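Local coordinates for protein sulfoquinovosidase (Escherichia coli, PDB 5AEG) that hydrolyses the glycosidic bond of sulfoquinovosyl diacylglycerides and of sulfoquinovosyl glycerol, releasing sulfoquinovose for breakdown by sulfoglycolysis, at residues A[623-628]-A[648-653]; A[521-526]-A[653-658]; A[485-490]-A[605-610]. All coordinates share one frame; numbering follows the deposited sequence.

Interaction 1: A[623-628]-A[648-653]; sequences RSDWTL and EVTVNA
Thr627 and Thr650 face each other across two antiparallel strands, and their hydroxyls are hydrogen-bonded, OG1 of Thr627 lying 2.6 Å from OG1 of Thr650. Both first torsions place OG1 anti to the carbonyl carbon and CG2 anti to the backbone N (chi1 -63° and -62°), which turns the two hydroxyls toward one another. The pair is a non-hydrogen-bonded one with its CA atoms 4.2 Å apart, close enough for two short side chains to meet. Beside it, at about a right angle to Thr627, the bent chain of Glu648 brings OE2 to 3.8 Å from CG2 of Thr627. The other face of the ribbon is apolar: Leu628 and Val649 lie side by side and point the same way, with CG of Leu628 3.6 Å from CG1 of Val649. Phe661 of strand 660-663 touches both Leu628 and Val651, so these two residues pack on that strand. Backbone bonds pair Trp626 with Val651 and Leu628 with Val649 in both directions, and N of Ala653 donates to O of Ser624 at 2.8 Å, continuing the ladder past the strand ends. Farther out, Arg623 NH2 forms a salt bridge with OD1 of Asp625 at 2.9 Å, while NH1 of Arg623 pairs with Glu620. CE3 of Trp626 sits 3.9 Å above the centre of the guanidinium, whose rotation is thereby limited by charge at its edge and an aromatic ring over a face. The chemistry is that of an amphipathic two-stranded antiparallel ribbon in the C-terminal domain, polar and solvent-facing on the threonine side and apolar beneath.

Interaction 2: A[521-526]-A[653-658]; sequences LLRWCD and APIGKP
The carbonyl O of Ala653 is gripped by two nitrogens of Arg523, at 2.8 Å from NH1 and 2.9 Å from NH2. It lies in the guanidinium plane; NH2 is nearly in line with C=O (172°), whereas NH1 stands 45° above the carbonyl plane. Over one face of the guanidinium, offset toward its rim, CG1 of Ile655 sits 3.6 Å above the plane. A bend at chi2 (-67°) brings CD of Arg523 to 3.9 Å from the same CG1. CG2 of Ile655 meets CB of Leu522 at 3.7 Å, so the isoleucine's two branches rest against consecutive residues of helix 518-528. An alanine in place of Arg523 would probably leave the Ala653 carbonyl without these donors and open a gap beside Ile655. Asp526 OD2, one turn on, accepts on its syn side from N of Gly656 at 2.8 Å, nearly straight. Gly656 belongs to the type II turn from Pro654 to Lys657, and its positive phi suits a residue without CB. CB of Asp526 packs on Pro658, 4.0 Å from its CG. A helix of the TIM-barrel domain thus offers a guanidinium donor and a carboxylate acceptor to backbone groups of a C-terminal-domain turn, bonds probably strengthened by charge.

Interaction 3: A[485-490]-A[605-610]; sequences SVVPAA and YQYLLG
Val487 CG1 packs against the peptide link between Tyr605 and Gln606, 3.8 Å from C of Tyr605 and 3.9 Å from N of Gln606. The valine puts CG1 anti to its backbone N (chi1 -171°), and that single methyl also approaches CD1 of Tyr607 at 4.0 Å. Beside it, the Pro488 ring crosses the Tyr605 ring obliquely, with CD of the proline 3.7 Å from CE1 of the tyrosine. These contacts are the close part, where the CA atoms of Val487 and Tyr605 stand 5.4 Å apart. Phe527 of helix 518-528 touches both Val487 and Tyr607, adding to the apolar cluster. Toward solvent lies Tyr605, partly exposed while the other contact residues are buried; its side chain sets out away from the helix, and the ring comes back to Pro488. The loose end lies beyond Tyr607, where Leu608 to Gly610 make no contact with 485-490; the Tyr607 hydroxyl bonds to O of Phe530. The interface buries just 219 Å², carried by van der Waals contact. The arrangement is an interdomain seam of the family 31 glycosidase fold, helix 486-495 of the TIM-barrel domain resting on the lead-in to strand 607-609 of the C-terminal beta domain.

From the N terminus, segment 485-490 comes first, then 521-526, both in the TIM-barrel domain. Interaction 3 closes its loop at 605-610, after 114 intervening residues. Segment 521-526 lies within that loop, yet its partner 653-658 comes later, so interactions 2 and 3 cross. Interaction 1 opens after interaction 3 has closed and pairs two antiparallel strands around a 19-residue excursion carrying two further short strands, all within the longer loop of interaction 2. It shares Ala653 with interaction 2, and O of Arg623 lies 2.8 Å from NH2 of Arg523. Interactions 2 and 3, with centres about 16 Å apart, tie the C-terminal domain to two barrel helices; interaction 1 joins strands within that domain.

Interaction 1: A[623-628]-A[648-653]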
loop_
_atom_site.group_PDB
_atom_site.type_symbol
_atom_site.label_atom_id
_atom_site.label_comp_id
_atom_site.label_asym_id
_atom_site.label_seq_id
_atom_site.Cartn_x
_atom_site.Cartn_y
_atom_site.Cartn_z
ATOM N N ARG A 623 -15.120 15.670 18.395
ATOM C CA ARG A 623 -14.392 16.939 18.316
ATOM C C ARG A 623 -15.243 18.041 17.727
ATOM O O ARG A 623 -16.013 17.785 16.821
ATOM C CB ARG A 623 -13.131 16.805 17.434
ATOM C CG ARG A 623 -12.101 15.847 18.000
ATOM C CD ARG A 623 -11.533 16.226 19.386
ATOM N NE ARG A 623 -10.887 17.529 19.300
ATOM C CZ ARG A 623 -9.598 17.818 19.346
ATOM N NH1 ARG A 623 -8.655 16.905 19.523
ATOM N NH2 ARG A 623 -9.236 19.112 19.235
ATOM N N SER A 624 -15.087 19.260 18.246
ATOM C CA SER A 624 -15.676 20.446 17.645
ATOM C C SER A 624 -14.583 21.369 17.052
ATOM O O SER A 624 -14.855 22.316 16.239
ATOM C CB SER A 624 -16.556 21.129 18.720
ATOM O OG SER A 624 -15.718 21.731 19.643
ATOM N N ASP A 625 -13.328 21.064 17.365
ATOM C CA ASP A 625 -12.199 21.806 16.786
ATOM C C ASP A 625 -11.010 20.795 16.530
ATOM O O ASP A 625 -11.127 19.624 16.841
ATOM C CB ASP A 625 -11.788 22.953 17.731
ATOM C CG ASP A 625 -11.337 22.482 19.110
ATOM O OD1 ASP A 625 -11.199 21.300 19.431
ATOM O OD2 ASP A 625 -11.078 23.348 19.940
ATOM N N TRP A 626 -9.884 21.300 16.061
ATOM C CA TRP A 626 -8.763 20.490 15.660
ATOM C C TRP A 626 -7.491 21.358 15.596
ATOM O O TRP A 626 -7.554 22.540 15.205
ATOM C CB TRP A 626 -9.033 19.866 14.280
ATOM C CG TRP A 626 -8.080 18.751 13.939
ATOM C CD1 TRP A 626 -7.125 18.725 13.007
ATOM C CD2 TRP A 626 -8.098 17.478 14.550
ATOM N NE1 TRP A 626 -6.506 17.474 12.992
ATOM C CE2 TRP A 626 -7.060 16.709 13.961
ATOM C CE3 TRP A 626 -8.879 16.912 15.608
ATOM C CZ2 TRP A 626 -6.809 15.408 14.348
ATOM C CZ3 TRP A 626 -8.599 15.575 16.022
ATOM C CH2 TRP A 626 -7.538 14.893 15.413
ATOM N N THR A 627 -6.388 20.747 15.987
ATOM C CA THR A 627 -5.039 21.410 16.122
ATOM C C THR A 627 -4.129 20.705 15.160
ATOM O O THR A 627 -4.144 19.460 15.062
ATOM C CB THR A 627 -4.596 21.313 17.596
ATOM O OG1 THR A 627 -5.512 22.036 18.423
ATOM C CG2 THR A 627 -3.190 21.888 17.808
ATOM N N LEU A 628 -3.382 21.473 14.379
ATOM C CA LEU A 628 -2.527 20.987 13.341
ATOM C C LEU A 628 -1.406 22.002 13.204
ATOM O O LEU A 628 -1.406 23.040 13.912
ATOM C CB LEU A 628 -3.279 20.896 12.027
ATOM C CG LEU A 628 -3.867 22.218 11.577
ATOM C CD1 LEU A 628 -3.490 22.433 10.129
ATOM C CD2 LEU A 628 -5.382 22.255 11.781
ATOM N N GLU A 648 1.648 26.277 14.915
ATOM C CA GLU A 648 0.552 25.460 15.341
ATOM C C GLU A 648 -0.723 26.289 15.247
ATOM O O GLU A 648 -0.710 27.516 15.638
ATOM C CB GLU A 648 0.775 25.013 16.782
ATOM C CG GLU A 648 0.120 23.686 17.121
ATOM C CD GLU A 648 0.817 22.489 16.453
ATOM O OE1 GLU A 648 1.961 22.645 16.044
ATOM O OE2 GLU A 648 0.215 21.394 16.289
ATOM N N VAL A 649 -1.861 25.667 14.859
ATOM C CA VAL A 649 -3.141 26.376 14.804
ATOM C C VAL A 649 -4.245 25.489 15.284
ATOM O O VAL A 649 -4.221 24.248 15.056
ATOM C CB VAL A 649 -3.388 26.877 13.373
ATOM C CG1 VAL A 649 -3.571 25.744 12.396
ATOM C CG2 VAL A 649 -4.579 27.778 13.316
ATOM N N THR A 650 -5.203 26.077 15.966
ATOM C CA THR A 650 -6.425 25.335 16.330
ATOM C C THR A 650 -7.554 25.989 15.608
ATOM O O THR A 650 -7.640 27.250 15.610
ATOM C CB THR A 650 -6.584 25.301 17.854
ATOM O OG1 THR A 650 -5.453 24.608 18.449
ATOM C CG2 THR A 650 -7.983 24.667 18.264
ATOM N N VAL A 651 -8.387 25.238 14.911
ATOM C CA VAL A 651 -9.546 25.804 14.185
ATOM C C VAL A 651 -10.806 25.064 14.496
ATOM O O VAL A 651 -10.775 23.870 14.805
ATOM C CB VAL A 651 -9.377 25.793 12.635
ATOM C CG1 VAL A 651 -8.322 26.772 12.212
ATOM C CG2 VAL A 651 -9.020 24.372 12.080
ATOM N N ASN A 652 -11.955 25.768 14.409
ATOM C CA ASN A 652 -13.218 25.077 14.475
ATOM C C ASN A 652 -13.346 24.089 13.315
ATOM O O ASN A 652 -12.963 24.359 12.176
ATOM C CB ASN A 652 -14.374 26.069 14.410
ATOM C CG ASN A 652 -14.597 26.747 15.749
ATOM O OD1 ASN A 652 -14.090 26.325 16.837
ATOM N ND2 ASN A 652 -15.378 27.800 15.700
ATOM N N ALA A 653 -13.881 22.930 13.641
ATOM C CA ALA A 653 -13.901 21.832 12.701
ATOM C C ALA A 653 -15.207 21.025 12.816
ATOM O O ALA A 653 -15.194 19.800 13.198
ATOM C CB ALA A 653 -12.655 20.931 12.930
#

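Interaction 2: A[521-526]-A[653-658]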
loop_
_atom_site.group_PDB
_atom_site.type_symbol
_atom_site.label_atom_id
_atom_site.label_comp_id
_atom_site.label_asym_id
_atom_site.label_seq_id
_atom_site.Cartn_x
_atom_site.Cartn_y
_atom_site.Cartn_z
ATOM N N LEU A 521 -18.662 7.800 9.704
ATOM C CA LEU A 521 -18.878 7.836 8.316
ATOM C C LEU A 521 -18.695 9.253 7.756
ATOM O O LEU A 521 -18.080 9.431 6.735
ATOM C CB LEU A 521 -20.292 7.345 7.936
ATOM C CG LEU A 521 -20.580 7.182 6.467
ATOM C CD1 LEU A 521 -19.687 6.074 5.836
ATOM C CD2 LEU A 521 -22.038 6.784 6.230
ATOM N N LEU A 522 -19.297 10.242 8.393
ATOM C CA LEU A 522 -19.272 11.621 7.908
ATOM C C LEU A 522 -17.896 12.251 8.020
ATOM O O LEU A 522 -17.460 12.911 7.072
ATOM C CB LEU A 522 -20.332 12.485 8.635
ATOM C CG LEU A 522 -21.779 11.970 8.502
ATOM C CD1 LEU A 522 -22.754 13.057 8.902
ATOM C CD2 LEU A 522 -22.181 11.441 7.173
ATOM N N ARG A 523 -17.190 12.009 9.108
ATOM C CA ARG A 523 -15.804 12.470 9.206
ATOM C C ARG A 523 -14.886 11.790 8.142
ATOM O O ARG A 523 -13.970 12.410 7.611
ATOM C CB ARG A 523 -15.278 12.171 10.572
ATOM C CG ARG A 523 -15.743 13.120 11.619
ATOM C CD ARG A 523 -15.226 14.510 11.462
ATOM N NE ARG A 523 -15.420 15.227 12.745
ATOM C CZ ARG A 523 -15.369 16.555 12.895
ATOM N NH1 ARG A 523 -15.120 17.312 11.861
ATOM N NH2 ARG A 523 -15.560 17.104 14.104
ATOM N N TRP A 524 -15.146 10.504 7.833
ATOM C CA TRP A 524 -14.360 9.824 6.852
ATOM C C TRP A 524 -14.659 10.341 5.465
ATOM O O TRP A 524 -13.762 10.472 4.621
ATOM C CB TRP A 524 -14.560 8.292 6.912
ATOM C CG TRP A 524 -13.358 7.494 6.614
ATOM C CD1 TRP A 524 -12.593 7.506 5.508
ATOM C CD2 TRP A 524 -12.865 6.447 7.425
ATOM N NE1 TRP A 524 -11.602 6.546 5.573
ATOM C CE2 TRP A 524 -11.727 5.880 6.744
ATOM C CE3 TRP A 524 -13.262 5.937 8.637
ATOM C CZ2 TRP A 524 -10.988 4.844 7.255
ATOM C CZ3 TRP A 524 -12.489 4.884 9.198
ATOM C CH2 TRP A 524 -11.366 4.370 8.493
ATOM N N CYS A 525 -15.939 10.687 5.224
ATOM C CA CYS A 525 -16.317 11.295 3.970
ATOM C C CYS A 525 -15.565 12.625 3.809
ATOM O O CYS A 525 -15.134 12.954 2.719
ATOM C CB CYS A 525 -17.850 11.516 3.914
ATOM S SG CYS A 525 -18.385 12.055 2.272
ATOM N N ASP A 526 -15.464 13.411 4.882
ATOM C CA ASP A 526 -14.725 14.702 4.809
ATOM C C ASP A 526 -13.241 14.502 4.391
ATOM O O ASP A 526 -12.635 15.349 3.723
ATOM C CB ASP A 526 -14.758 15.395 6.138
ATOM C CG ASP A 526 -16.102 16.065 6.486
ATOM O OD1 ASP A 526 -17.040 15.994 5.638
ATOM O OD2 ASP A 526 -16.145 16.580 7.667
ATOM N N ALA A 653 -13.881 22.930 13.641
ATOM C CA ALA A 653 -13.901 21.832 12.701
ATOM C C ALA A 653 -15.207 21.025 12.816
ATOM O O ALA A 653 -15.194 19.800 13.198
ATOM C CB ALA A 653 -12.655 20.931 12.930
ATOM N N PRO A 654 -16.338 21.678 12.555
ATOM C CA PRO A 654 -17.539 20.824 12.548
ATOM C C PRO A 654 -17.508 19.869 11.342
ATOM O O PRO A 654 -16.780 20.126 10.339
ATOM C CB PRO A 654 -18.680 21.843 12.419
ATOM C CG PRO A 654 -18.077 22.990 11.678
ATOM C CD PRO A 654 -16.631 23.072 12.113
ATOM N N ILE A 655 -18.348 18.829 11.391
ATOM C CA ILE A 655 -18.483 17.903 10.261
ATOM C C ILE A 655 -18.882 18.680 9.025
ATOM O O ILE A 655 -19.738 19.586 9.067
ATOM C CB ILE A 655 -19.497 16.795 10.625
ATOM C CG1 ILE A 655 -18.856 15.818 11.628
ATOM C CG2 ILE A 655 -19.953 16.067 9.410
ATOM C CD1 ILE A 655 -19.850 15.063 12.432
ATOM N N GLY A 656 -18.243 18.418 7.916
ATOM C CA GLY A 656 -18.472 19.116 6.645
ATOM C C GLY A 656 -17.508 20.329 6.407
ATOM O O GLY A 656 -17.458 20.884 5.296
ATOM N N LYS A 657 -16.807 20.752 7.451
ATOM C CA LYS A 657 -15.768 21.833 7.370
ATOM C C LYS A 657 -14.435 21.303 7.931
ATOM O O LYS A 657 -13.950 21.748 8.965
ATOM C CB LYS A 657 -16.268 23.059 8.127
ATOM C CG LYS A 657 -17.487 23.622 7.464
ATOM C CD LYS A 657 -18.077 24.838 8.157
ATOM C CE LYS A 657 -19.365 25.184 7.427
ATOM N NZ LYS A 657 -19.797 26.511 7.896
ATOM N N PRO A 658 -13.842 20.334 7.213
ATOM C CA PRO A 658 -12.622 19.667 7.706
ATOM C C PRO A 658 -11.455 20.680 7.717
ATOM O O PRO A 658 -11.518 21.712 7.038
ATOM C CB PRO A 658 -12.329 18.632 6.672
ATOM C CG PRO A 658 -13.102 19.004 5.448
ATOM C CD PRO A 658 -14.335 19.696 6.018
#

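Interaction 3: A[485-490]-A[605-610]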
loop_
_atom_site.group_PDB
_atom_site.type_symbol
_atom_site.label_atom_id
_atom_site.label_comp_id
_atom_site.label_asym_id
_atom_site.label_seq_id
_atom_site.Cartn_x
_atom_site.Cartn_y
_atom_site.Cartn_z
ATOM N N SER A 485 -4.877 6.086 10.744
ATOM C CA SER A 485 -3.833 5.209 10.256
ATOM C C SER A 485 -3.695 5.286 8.719
ATOM O O SER A 485 -2.653 4.874 8.132
ATOM C CB SER A 485 -4.104 3.761 10.802
ATOM O OG SER A 485 -5.192 3.177 10.082
ATOM N N VAL A 486 -4.748 5.762 8.034
ATOM C CA VAL A 486 -4.699 5.909 6.593
ATOM C C VAL A 486 -3.630 6.957 6.137
ATOM O O VAL A 486 -3.048 6.843 5.045
ATOM C CB VAL A 486 -6.105 6.255 6.010
ATOM C CG1 VAL A 486 -6.028 6.435 4.519
ATOM C CG2 VAL A 486 -7.159 5.177 6.415
ATOM N N VAL A 487 -3.433 7.986 6.958
ATOM C CA VAL A 487 -2.479 9.029 6.569
ATOM C C VAL A 487 -0.996 8.595 6.514
ATOM O O VAL A 487 -0.387 8.738 5.486
ATOM C CB VAL A 487 -2.652 10.321 7.379
ATOM C CG1 VAL A 487 -1.797 11.426 6.792
ATOM C CG2 VAL A 487 -4.123 10.778 7.342
ATOM N N PRO A 488 -0.442 7.954 7.564
ATOM C CA PRO A 488 0.882 7.351 7.381
ATOM C C PRO A 488 0.925 6.317 6.291
ATOM O O PRO A 488 1.929 6.232 5.594
ATOM C CB PRO A 488 1.258 6.783 8.752
ATOM C CG PRO A 488 0.023 6.829 9.569
ATOM C CD PRO A 488 -0.909 7.864 8.935
ATOM N N ALA A 489 -0.182 5.601 6.043
ATOM C CA ALA A 489 -0.238 4.654 4.931
ATOM C C ALA A 489 -0.046 5.347 3.584
ATOM O O ALA A 489 0.725 4.898 2.708
ATOM C CB ALA A 489 -1.530 3.865 5.040
ATOM N N ALA A 490 -0.741 6.467 3.368
ATOM C CA ALA A 490 -0.558 7.233 2.142
ATOM C C ALA A 490 0.884 7.792 1.986
ATOM O O ALA A 490 1.454 7.752 0.910
ATOM C CB ALA A 490 -1.491 8.407 2.109
ATOM N N TYR A 605 -0.059 12.749 10.584
ATOM C CA TYR A 605 -1.548 12.784 10.402
ATOM C C TYR A 605 -2.033 14.029 9.581
ATOM O O TYR A 605 -3.200 14.374 9.611
ATOM C CB TYR A 605 -2.232 12.629 11.759
ATOM C CG TYR A 605 -1.836 11.331 12.450
ATOM C CD1 TYR A 605 -2.123 10.079 11.849
ATOM C CD2 TYR A 605 -1.175 11.328 13.678
ATOM C CE1 TYR A 605 -1.734 8.890 12.440
ATOM C CE2 TYR A 605 -0.813 10.133 14.298
ATOM C CZ TYR A 605 -1.090 8.923 13.669
ATOM O OH TYR A 605 -0.668 7.735 14.275
ATOM N N GLN A 606 -1.120 14.633 8.818
ATOM C CA GLN A 606 -1.445 15.645 7.852
ATOM C C GLN A 606 -0.553 15.573 6.666
ATOM O O GLN A 606 0.512 14.953 6.679
ATOM C CB GLN A 606 -1.373 17.039 8.544
ATOM C CG GLN A 606 -0.080 17.395 9.118
ATOM C CD GLN A 606 -0.067 18.840 9.647
ATOM O OE1 GLN A 606 -0.449 19.097 10.810
ATOM N NE2 GLN A 606 0.225 19.776 8.773
ATOM N N TYR A 607 -1.057 16.179 5.574
ATOM C CA TYR A 607 -0.515 16.051 4.286
ATOM C C TYR A 607 -0.844 17.214 3.426
ATOM O O TYR A 607 -1.713 18.001 3.760
ATOM C CB TYR A 607 -0.931 14.742 3.550
ATOM C CG TYR A 607 -2.400 14.597 3.306
ATOM C CD1 TYR A 607 -3.281 14.146 4.341
ATOM C CD2 TYR A 607 -2.954 14.866 2.076
ATOM C CE1 TYR A 607 -4.658 14.001 4.119
ATOM C CE2 TYR A 607 -4.344 14.738 1.855
ATOM C CZ TYR A 607 -5.183 14.290 2.876
ATOM O OH TYR A 607 -6.523 14.144 2.573
ATOM N N LEU A 608 -0.105 17.318 2.328
ATOM C CA LEU A 608 -0.449 18.252 1.250
ATOM C C LEU A 608 -1.150 17.462 0.111
ATOM O O LEU A 608 -0.707 16.376 -0.288
ATOM C CB LEU A 608 0.798 18.926 0.716
ATOM C CG LEU A 608 1.583 19.801 1.658
ATOM C CD1 LEU A 608 2.973 20.189 1.074
ATOM C CD2 LEU A 608 0.826 21.002 2.128
ATOM N N LEU A 609 -2.244 17.992 -0.372
ATOM C CA LEU A 609 -2.956 17.489 -1.563
ATOM C C LEU A 609 -2.487 18.348 -2.705
ATOM O O LEU A 609 -2.861 19.504 -2.790
ATOM C CB LEU A 609 -4.463 17.563 -1.392
ATOM C CG LEU A 609 -5.385 16.968 -2.459
ATOM C CD1 LEU A 609 -5.228 15.425 -2.562
ATOM C CD2 LEU A 609 -6.840 17.314 -2.182
ATOM N N GLY A 610 -1.716 17.748 -3.605
ATOM C CA GLY A 610 -0.925 18.522 -4.590
ATOM C C GLY A 610 -0.015 19.489 -3.815
ATOM O O GLY A 610 0.330 19.262 -2.657
#